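Local atomic coordinates of ADP-ribosylglycohydrolase (Thermus thermophilus, PDB entry 2YZV), a protein that belongs to the ADP-ribosylglycohydrolase family, an all-helical fold that holds two bound magnesium ions. Residues G127-A135 with D251-Q261. Sequence-based numbering, arbitrary orientation.
With MG (magnesium ion), chain B; MG (magnesium ion), chain C.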
# COMPACT_ATOMS: atom_id res chain seq x y z
N GLY A 127 -6.51 3.20 11.28
CA GLY A 127 -5.36 3.70 10.56
C GLY A 127 -5.15 3.05 9.20
O GLY A 127 -5.85 2.12 8.84
N ASN A 128 -4.16 3.55 8.47
CA ASN A 128 -3.86 3.07 7.12
C ASN A 128 -2.91 1.89 7.01
O ASN A 128 -2.53 1.50 5.91
CB ASN A 128 -3.29 4.22 6.28
CG ASN A 128 -2.10 4.87 6.94
OD1 ASN A 128 -1.39 4.24 7.73
ND2 ASN A 128 -1.86 6.14 6.62
N GLY A 129 -2.53 1.30 8.14
CA GLY A 129 -1.61 0.17 8.11
C GLY A 129 -1.97 -0.95 7.14
O GLY A 129 -1.10 -1.47 6.44
N PRO A 130 -3.25 -1.36 7.07
CA PRO A 130 -3.62 -2.44 6.15
C PRO A 130 -3.42 -2.09 4.69
O PRO A 130 -3.24 -2.97 3.85
CB PRO A 130 -5.10 -2.68 6.47
CG PRO A 130 -5.24 -2.21 7.88
CD PRO A 130 -4.41 -0.95 7.88
N LEU A 131 -3.46 -0.80 4.38
CA LEU A 131 -3.32 -0.34 3.00
C LEU A 131 -1.88 -0.31 2.52
O LEU A 131 -1.59 -0.58 1.36
CB LEU A 131 -3.88 1.07 2.84
CG LEU A 131 -5.29 1.36 3.34
CD1 LEU A 131 -5.64 2.81 3.01
CD2 LEU A 131 -6.28 0.42 2.69
N MET A 132 -0.97 0.03 3.43
CA MET A 132 0.44 0.17 3.09
C MET A 132 1.16 -1.11 2.70
O MET A 132 2.22 -1.05 2.08
CB MET A 132 1.19 0.81 4.27
CG MET A 132 1.21 -0.06 5.51
SD MET A 132 2.07 0.69 6.90
CE MET A 132 2.55 -0.77 7.82
N ARG A 133 0.59 -2.25 3.06
CA ARG A 133 1.23 -3.54 2.80
C ARG A 133 0.44 -4.48 1.87
O ARG A 133 0.85 -5.62 1.66
CB ARG A 133 1.44 -4.26 4.13
CG ARG A 133 0.11 -4.67 4.79
CD ARG A 133 0.25 -5.16 6.24
NE ARG A 133 -1.06 -5.56 6.76
CZ ARG A 133 -1.51 -5.25 7.97
NH1 ARG A 133 -0.77 -4.54 8.81
NH2 ARG A 133 -2.73 -5.64 8.33
N LEU A 134 -0.66 -3.98 1.31
CA LEU A 134 -1.54 -4.78 0.46
C LEU A 134 -1.06 -5.48 -0.82
O LEU A 134 -1.34 -6.66 -1.01
CB LEU A 134 -2.77 -3.94 0.09
CG LEU A 134 -4.17 -4.40 0.50
CD1 LEU A 134 -5.15 -3.96 -0.58
CD2 LEU A 134 -4.24 -5.91 0.66
N ALA A 135 -0.36 -4.75 -1.69
CA ALA A 135 0.11 -5.29 -2.97
C ALA A 135 0.48 -6.78 -3.04
O ALA A 135 0.00 -7.50 -3.91
CB ALA A 135 1.26 -4.44 -3.50
N ASP A 251 1.47 11.96 6.84
CA ASP A 251 1.84 10.55 6.77
C ASP A 251 2.21 10.24 5.32
O ASP A 251 1.64 9.36 4.68
CB ASP A 251 0.66 9.68 7.23
CG ASP A 251 1.10 8.30 7.67
OD1 ASP A 251 2.23 8.16 8.19
OD2 ASP A 251 0.30 7.35 7.53
N ALA A 252 3.19 10.98 4.83
CA ALA A 252 3.65 10.88 3.45
C ALA A 252 4.23 9.54 3.02
O ALA A 252 4.12 9.17 1.86
CB ALA A 252 4.66 11.99 3.17
N ASP A 253 4.85 8.83 3.94
CA ASP A 253 5.42 7.53 3.60
C ASP A 253 4.30 6.56 3.20
O ASP A 253 4.43 5.82 2.23
CB ASP A 253 6.22 6.94 4.77
CG ASP A 253 5.40 6.79 6.04
OD1 ASP A 253 5.61 5.80 6.77
OD2 ASP A 253 4.55 7.66 6.33
N THR A 254 3.20 6.60 3.94
CA THR A 254 2.09 5.70 3.67
C THR A 254 1.22 6.15 2.49
O THR A 254 0.75 5.32 1.72
CB THR A 254 1.24 5.52 4.92
OG1 THR A 254 2.10 5.10 5.99
CG2 THR A 254 0.18 4.45 4.69
N VAL A 255 1.01 7.46 2.35
CA VAL A 255 0.23 7.94 1.22
C VAL A 255 1.07 7.62 -0.02
O VAL A 255 0.55 7.18 -1.04
CB VAL A 255 -0.02 9.47 1.30
CG1 VAL A 255 -0.60 9.98 -0.02
CG2 VAL A 255 -0.98 9.76 2.43
N GLY A 256 2.38 7.83 0.09
CA GLY A 256 3.26 7.51 -1.02
C GLY A 256 3.25 6.03 -1.35
O GLY A 256 3.25 5.65 -2.53
N ALA A 257 3.21 5.18 -0.33
CA ALA A 257 3.20 3.74 -0.55
C ALA A 257 1.91 3.26 -1.19
O ALA A 257 1.93 2.37 -2.04
CB ALA A 257 3.42 3.00 0.77
N VAL A 258 0.78 3.85 -0.80
CA VAL A 258 -0.50 3.45 -1.39
C VAL A 258 -0.55 3.92 -2.84
O VAL A 258 -0.94 3.16 -3.72
CB VAL A 258 -1.68 4.02 -0.57
CG1 VAL A 258 -3.01 3.70 -1.25
CG2 VAL A 258 -1.67 3.40 0.83
N TYR A 259 -0.15 5.16 -3.08
CA TYR A 259 -0.13 5.68 -4.44
C TYR A 259 0.80 4.82 -5.29
O TYR A 259 0.49 4.47 -6.43
CB TYR A 259 0.39 7.13 -4.47
CG TYR A 259 0.73 7.60 -5.87
CD1 TYR A 259 -0.26 8.15 -6.69
CD2 TYR A 259 2.00 7.43 -6.40
CE1 TYR A 259 0.02 8.50 -8.01
CE2 TYR A 259 2.30 7.77 -7.71
CZ TYR A 259 1.30 8.30 -8.51
OH TYR A 259 1.57 8.60 -9.83
N GLY A 260 1.95 4.47 -4.71
CA GLY A 260 2.93 3.66 -5.41
C GLY A 260 2.41 2.32 -5.89
O GLY A 260 2.75 1.88 -6.99
N GLN A 261 1.60 1.67 -5.07
CA GLN A 261 1.02 0.38 -5.42
C GLN A 261 0.07 0.52 -6.60
O GLN A 261 0.15 -0.24 -7.56
CB GLN A 261 0.26 -0.20 -4.24
CG GLN A 261 1.13 -0.60 -3.08
CD GLN A 261 0.30 -0.97 -1.87
OE1 GLN A 261 -0.38 -2.00 -1.86
NE2 GLN A 261 0.34 -0.12 -0.86
MG MG B . 3.20 6.13 7.80
MG MG C . 6.01 4.02 7.54
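N128 reaches across to D251, and its ND2 donates to D251 OD2 over 2.6 Å in an almost straight bond. Amide and carboxylate lie nearly coplanar, their planes 16° apart, and OD2 is met close to the line of its C-O bond. An asparagine suits this place because its amide has a second N-H, which T224 OG1 of helix 221-234 engages. D251 keeps its other oxygen for metal: OD1 binds one magnesium ion at 2.3 Å, an ion also bound by D253 and T254. Through its OD1, D253 binds the second magnesium ion too, together with T56 and D58. T254 serves two surroundings. Its OG1 joins the first ion and hydrogen-bonds to D58, while CG2, anti to the backbone N, lies close against the N128 amide, 3.2 Å from N128 CG. One turn further on, L131 meets V258 through aliphatic carbon alone, CB to CG2 at 3.8 Å. M132 lays its CB against T254 CG2, then sends its extended chain on to D57, D58 and Q61 of helix 57-72. One turn after A257, Q261, extended beyond CG, inserts its amide between the segments. NE2 donates to L131 O at 3.0 Å and also to A257 O, while OE1 accepts from A135 N at 2.8 Å. The small A135 methyl is consistent with this close approach. Three bonds hold the buried Q261 amide in one rotation, two serving the 127-135 backbone and the third meeting A257 O from above its carbonyl plane; N128, in the second shell, probably keeps D251 oriented with OD1 on the metal.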